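Local coordinates for protein oxygen-independent coproporphyrinogen III oxidase (Escherichia coli, PDB 1OLT) that catalyses the oxygen-independent oxidative decarboxylation of two propionate groups of coproporphyrinogen III to give protoporphyrinogen IX, using S-adenosyl-L-methionine and a [4Fe-4S] cluster, at residues R51-Y56 with E132-N137. Residues are numbered along the deposited sequence; the frame is centred on the assembly and turned at random.
Sequences RPLSLY and ENFQFN. With SAM (S-adenosylmethionine), chain D.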
ATOM      1  N   ARG A  51      11.363 -17.352  -9.026  1.00 19.51           N
ATOM      2  CA  ARG A  51      10.382 -16.693  -8.252  1.00 19.13           C
ATOM      3  C   ARG A  51       9.360 -15.960  -9.169  1.00 17.53           C
ATOM      4  O   ARG A  51       9.712 -15.400 -10.211  1.00 16.13           O
ATOM      5  CB  ARG A  51      11.060 -15.699  -7.339  1.00 19.80           C
ATOM      6  CG  ARG A  51      10.247 -15.266  -6.172  1.00 23.29           C
ATOM      7  CD  ARG A  51      11.079 -14.563  -5.076  1.00 23.76           C
ATOM      8  NE  ARG A  51      11.669 -15.559  -4.198  1.00 22.60           N
ATOM      9  CZ  ARG A  51      12.106 -15.308  -2.956  1.00 25.33           C
ATOM     10  NH1 ARG A  51      12.066 -14.082  -2.428  1.00 25.12           N
ATOM     11  NH2 ARG A  51      12.597 -16.299  -2.232  1.00 27.78           N
ATOM     12  N   PRO A  52       8.103 -16.092  -8.842  1.00 15.07           N
ATOM     13  CA  PRO A  52       7.097 -15.322  -9.546  1.00 14.40           C
ATOM     14  C   PRO A  52       7.454 -13.793  -9.522  1.00 14.28           C
ATOM     15  O   PRO A  52       8.100 -13.294  -8.601  1.00 12.72           O
ATOM     16  CB  PRO A  52       5.832 -15.585  -8.738  1.00 14.15           C
ATOM     17  CG  PRO A  52       6.056 -16.834  -7.929  1.00 15.35           C
ATOM     18  CD  PRO A  52       7.538 -16.995  -7.794  1.00 15.47           C
ATOM     19  N   LEU A  53       7.014 -13.078 -10.543  1.00 13.65           N
ATOM     20  CA  LEU A  53       7.271 -11.669 -10.679  1.00 12.95           C
ATOM     21  C   LEU A  53       5.968 -10.914 -10.528  1.00 12.77           C
ATOM     22  O   LEU A  53       4.969 -11.238 -11.133  1.00 12.40           O
ATOM     23  CB  LEU A  53       7.928 -11.388 -12.060  1.00 12.89           C
ATOM     24  CG  LEU A  53       8.493  -9.995 -12.336  1.00 14.09           C
ATOM     25  CD1 LEU A  53       9.504  -9.548 -11.357  1.00 14.62           C
ATOM     26  CD2 LEU A  53       9.104  -9.883 -13.793  1.00 17.42           C
ATOM     27  N   SER A  54       6.023  -9.876  -9.725  1.00 13.06           N
ATOM     28  CA  SER A  54       5.008  -8.855  -9.578  1.00 13.33           C
ATOM     29  C   SER A  54       5.531  -7.528 -10.164  1.00 12.33           C
ATOM     30  O   SER A  54       6.696  -7.221 -10.027  1.00 12.99           O
ATOM     31  CB  SER A  54       4.708  -8.696  -8.067  1.00 13.86           C
ATOM     32  OG  SER A  54       3.737  -7.641  -7.899  1.00 19.06           O
ATOM     33  N   LEU A  55       4.677  -6.774 -10.823  1.00 11.35           N
ATOM     34  CA  LEU A  55       5.044  -5.539 -11.453  1.00 11.59           C
ATOM     35  C   LEU A  55       4.271  -4.405 -10.820  1.00 10.84           C
ATOM     36  O   LEU A  55       3.109  -4.519 -10.600  1.00 10.61           O
ATOM     37  CB  LEU A  55       4.742  -5.597 -12.962  1.00 10.52           C
ATOM     38  CG  LEU A  55       5.429  -6.682 -13.739  1.00 11.91           C
ATOM     39  CD1 LEU A  55       5.013  -6.563 -15.180  1.00 13.42           C
ATOM     40  CD2 LEU A  55       6.868  -6.611 -13.606  1.00 10.41           C
ATOM     41  N   TYR A  56       4.951  -3.304 -10.543  1.00 12.06           N
ATOM     42  CA  TYR A  56       4.328  -2.053 -10.096  1.00 11.57           C
ATOM     43  C   TYR A  56       4.718  -0.946 -11.095  1.00 12.27           C
ATOM     44  O   TYR A  56       5.880  -0.828 -11.427  1.00 12.16           O
ATOM     45  CB  TYR A  56       4.800  -1.651  -8.682  1.00 12.23           C
ATOM     46  CG  TYR A  56       4.241  -0.329  -8.309  1.00 10.71           C
ATOM     47  CD1 TYR A  56       2.932  -0.209  -7.890  1.00 16.45           C
ATOM     48  CD2 TYR A  56       5.000   0.841  -8.441  1.00 13.66           C
ATOM     49  CE1 TYR A  56       2.378   1.096  -7.631  1.00 14.35           C
ATOM     50  CE2 TYR A  56       4.463   2.115  -8.136  1.00 12.38           C
ATOM     51  CZ  TYR A  56       3.169   2.223  -7.746  1.00 13.02           C
ATOM     52  OH  TYR A  56       2.602   3.450  -7.518  1.00 12.27           O
ATOM     53  N   GLU A 132       3.756  -7.390 -24.003  1.00 13.31           N
ATOM     54  CA  GLU A 132       4.690  -7.836 -25.012  1.00 15.11           C
ATOM     55  C   GLU A 132       6.079  -7.985 -24.480  1.00 14.18           C
ATOM     56  O   GLU A 132       6.873  -8.601 -25.138  1.00 14.69           O
ATOM     57  CB  GLU A 132       4.703  -6.872 -26.220  1.00 16.07           C
ATOM     58  CG  GLU A 132       3.391  -7.027 -26.980  1.00 20.35           C
ATOM     59  CD  GLU A 132       3.339  -6.192 -28.258  1.00 25.82           C
ATOM     60  OE1 GLU A 132       4.156  -5.238 -28.393  1.00 26.66           O
ATOM     61  OE2 GLU A 132       2.433  -6.494 -29.065  1.00 27.25           O
ATOM     62  N   ASN A 133       6.398  -7.419 -23.320  1.00 12.02           N
ATOM     63  CA  ASN A 133       7.755  -7.505 -22.801  1.00 12.60           C
ATOM     64  C   ASN A 133       7.946  -8.392 -21.567  1.00 12.75           C
ATOM     65  O   ASN A 133       9.076  -8.699 -21.222  1.00 12.20           O
ATOM     66  CB  ASN A 133       8.297  -6.106 -22.527  1.00 12.24           C
ATOM     67  CG  ASN A 133       8.682  -5.425 -23.813  1.00 15.04           C
ATOM     68  OD1 ASN A 133       9.672  -5.776 -24.365  1.00 15.98           O
ATOM     69  ND2 ASN A 133       7.833  -4.487 -24.327  1.00  7.54           N
ATOM     70  N   PHE A 134       6.843  -8.778 -20.937  1.00 13.06           N
ATOM     71  CA  PHE A 134       6.840  -9.721 -19.821  1.00 14.40           C
ATOM     72  C   PHE A 134       5.803 -10.793 -20.121  1.00 14.76           C
ATOM     73  O   PHE A 134       4.797 -10.529 -20.813  1.00 15.65           O
ATOM     74  CB  PHE A 134       6.454  -9.023 -18.483  1.00 13.24           C
ATOM     75  CG  PHE A 134       7.389  -7.919 -18.055  1.00 12.87           C
ATOM     76  CD1 PHE A 134       8.508  -8.191 -17.318  1.00 11.98           C
ATOM     77  CD2 PHE A 134       7.108  -6.581 -18.362  1.00 13.93           C
ATOM     78  CE1 PHE A 134       9.333  -7.182 -16.884  1.00 11.42           C
ATOM     79  CE2 PHE A 134       7.921  -5.574 -17.945  1.00 13.39           C
ATOM     80  CZ  PHE A 134       9.032  -5.862 -17.202  1.00 15.27           C
ATOM     81  N   GLN A 135       6.027 -11.975 -19.595  1.00 14.61           N
ATOM     82  CA  GLN A 135       5.102 -13.081 -19.710  1.00 16.18           C
ATOM     83  C   GLN A 135       4.089 -13.107 -18.545  1.00 16.36           C
ATOM     84  O   GLN A 135       4.434 -13.436 -17.420  1.00 16.39           O
ATOM     85  CB  GLN A 135       5.884 -14.414 -19.769  1.00 16.34           C
ATOM     86  CG  GLN A 135       5.010 -15.527 -20.351  1.00 22.70           C
ATOM     87  CD  GLN A 135       5.752 -16.827 -20.682  1.00 26.91           C
ATOM     88  OE1 GLN A 135       6.988 -16.832 -20.950  1.00 31.28           O
ATOM     89  NE2 GLN A 135       4.995 -17.947 -20.691  1.00 28.21           N
ATOM     90  N   PHE A 136       2.836 -12.785 -18.848  1.00 16.63           N
ATOM     91  CA  PHE A 136       1.776 -12.693 -17.846  1.00 16.70           C
ATOM     92  C   PHE A 136       1.103 -14.027 -17.689  1.00 16.25           C
ATOM     93  O   PHE A 136       0.756 -14.678 -18.698  1.00 14.78           O
ATOM     94  CB  PHE A 136       0.703 -11.698 -18.284  1.00 16.39           C
ATOM     95  CG  PHE A 136       1.022 -10.302 -17.973  1.00 17.56           C
ATOM     96  CD1 PHE A 136       2.137  -9.682 -18.547  1.00 18.48           C
ATOM     97  CD2 PHE A 136       0.239  -9.589 -17.120  1.00 20.36           C
ATOM     98  CE1 PHE A 136       2.432  -8.385 -18.274  1.00 17.81           C
ATOM     99  CE2 PHE A 136       0.550  -8.260 -16.817  1.00 18.06           C
ATOM    100  CZ  PHE A 136       1.662  -7.680 -17.395  1.00 20.68           C
ATOM    101  N   ASN A 137       0.906 -14.449 -16.439  1.00 15.71           N
ATOM    102  CA  ASN A 137       0.049 -15.612 -16.184  1.00 16.56           C
ATOM    103  C   ASN A 137      -1.390 -15.224 -16.624  1.00 17.06           C
ATOM    104  O   ASN A 137      -1.831 -14.077 -16.481  1.00 15.06           O
ATOM    105  CB  ASN A 137       0.018 -16.036 -14.700  1.00 16.05           C
ATOM    106  CG  ASN A 137       1.349 -16.531 -14.190  1.00 16.33           C
ATOM    107  OD1 ASN A 137       2.240 -16.886 -14.971  1.00 16.49           O
ATOM    108  ND2 ASN A 137       1.493 -16.580 -12.857  1.00 14.62           N
TER
HETATM  109  N   SAM D 502       1.210   5.837   1.001  0.50 41.71           N
HETATM  110  CA  SAM D 502      -0.124   6.258   1.469  0.50 42.04           C
HETATM  111  C   SAM D 502      -0.069   6.858   2.890  0.50 42.53           C
HETATM  112  O   SAM D 502      -0.454   8.011   3.167  0.50 41.57           O
HETATM  113  OXT SAM D 502       0.385   6.237   3.875  0.50 43.94           O
HETATM  114  CB  SAM D 502      -1.121   5.071   1.387  0.50 42.27           C
HETATM  115  CG  SAM D 502      -1.470   4.575  -0.052  0.50 40.26           C
HETATM  116  SD  SAM D 502      -0.728   2.971  -0.509  0.50 38.02           S
HETATM  117  CE  SAM D 502      -2.108   1.814  -0.189  0.50 35.01           C
HETATM  118  C5' SAM D 502      -0.619   2.813  -2.331  1.00 32.45           C
HETATM  119  C4' SAM D 502       0.306   3.858  -2.934  1.00 25.07           C
HETATM  120  O4' SAM D 502       1.614   3.547  -2.479  1.00 21.03           O
HETATM  121  C3' SAM D 502       0.393   3.827  -4.463  1.00 21.84           C
HETATM  122  O3' SAM D 502      -0.732   4.443  -5.064  1.00 20.80           O
HETATM  123  C2' SAM D 502       1.729   4.492  -4.650  1.00 17.43           C
HETATM  124  O2' SAM D 502       1.616   5.871  -4.420  1.00 16.27           O
HETATM  125  C1' SAM D 502       2.560   3.865  -3.517  1.00 19.93           C
HETATM  126  N9  SAM D 502       3.223   2.637  -3.923  1.00 17.77           N
HETATM  127  C8  SAM D 502       2.706   1.390  -3.946  1.00 19.91           C
HETATM  128  N7  SAM D 502       3.679   0.519  -4.425  1.00 18.36           N
HETATM  129  C5  SAM D 502       4.759   1.207  -4.686  1.00 18.31           C
HETATM  130  C6  SAM D 502       5.984   0.852  -5.180  1.00 19.98           C
HETATM  131  N6  SAM D 502       6.326  -0.393  -5.463  1.00 21.89           N
HETATM  132  N1  SAM D 502       6.883   1.842  -5.354  1.00 18.39           N
HETATM  133  C2  SAM D 502       6.595   3.121  -5.062  1.00 18.22           C
HETATM  134  N3  SAM D 502       5.392   3.489  -4.601  1.00 18.34           N
HETATM  135  C4  SAM D 502       4.491   2.537  -4.408  1.00 18.77           C
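Leu55 reaches from strand 53-62 to the ring of Phe134, and the two join the parallel strands of the radical SAM core, a TIM-barrel relative, to the linker between helix 120-133 and strand 136-137. The Leu55 CD1 methyl sits over one face of the Phe134 ring, displaced toward the rim. This is a CH-pi contact: Leu55 CD1 lies 4.0 Å from the centroid of the Phe134 ring and 20° off its normal. Leu55 CD1 also meets Phe136 at CZ, 4.2 Å away, so one methyl serves two aromatic rings. Two residues back along the strand, Leu53 carries its CG opposite the backbone N (chi1 -170°), and its side chain crosses that of Phe134 at about a right angle; CD2 of Leu53 comes obliquely to CD1 of Phe134 at 4.0 Å. Phe134 thus receives both leucines from the same strand, while Leu322 of strand 320-324, Val105 of strand 105-112 and Ala97 add to its surroundings. The contact is wholly apolar and the backbones stay well apart, with CA of Leu53 and CA of Phe136 9.1 Å from each other.

Between and beyond these leucines, Ser54 and Tyr56 point to the other side of the strand. Ser54 OG is hydrogen-bonded to Gln107, and Tyr56 lines the pocket of one of the two bound S-adenosylmethionines. The Tyr56 ring, its CG anti to the backbone N (chi1 175°), lies with one face under the adenine, whose C5 stands 3.5 Å above the phenol plane, over its centre. Tyr56 OH and His58 ND1 share a hydrogen bond. With an alanine here the adenine would probably lose the flat ring face beneath it, and His58 ND1 its hydroxyl partner. At the far end of the ring, Tyr56 OH approaches the ribose, 3.2 Å from C2' of S-adenosylmethionine.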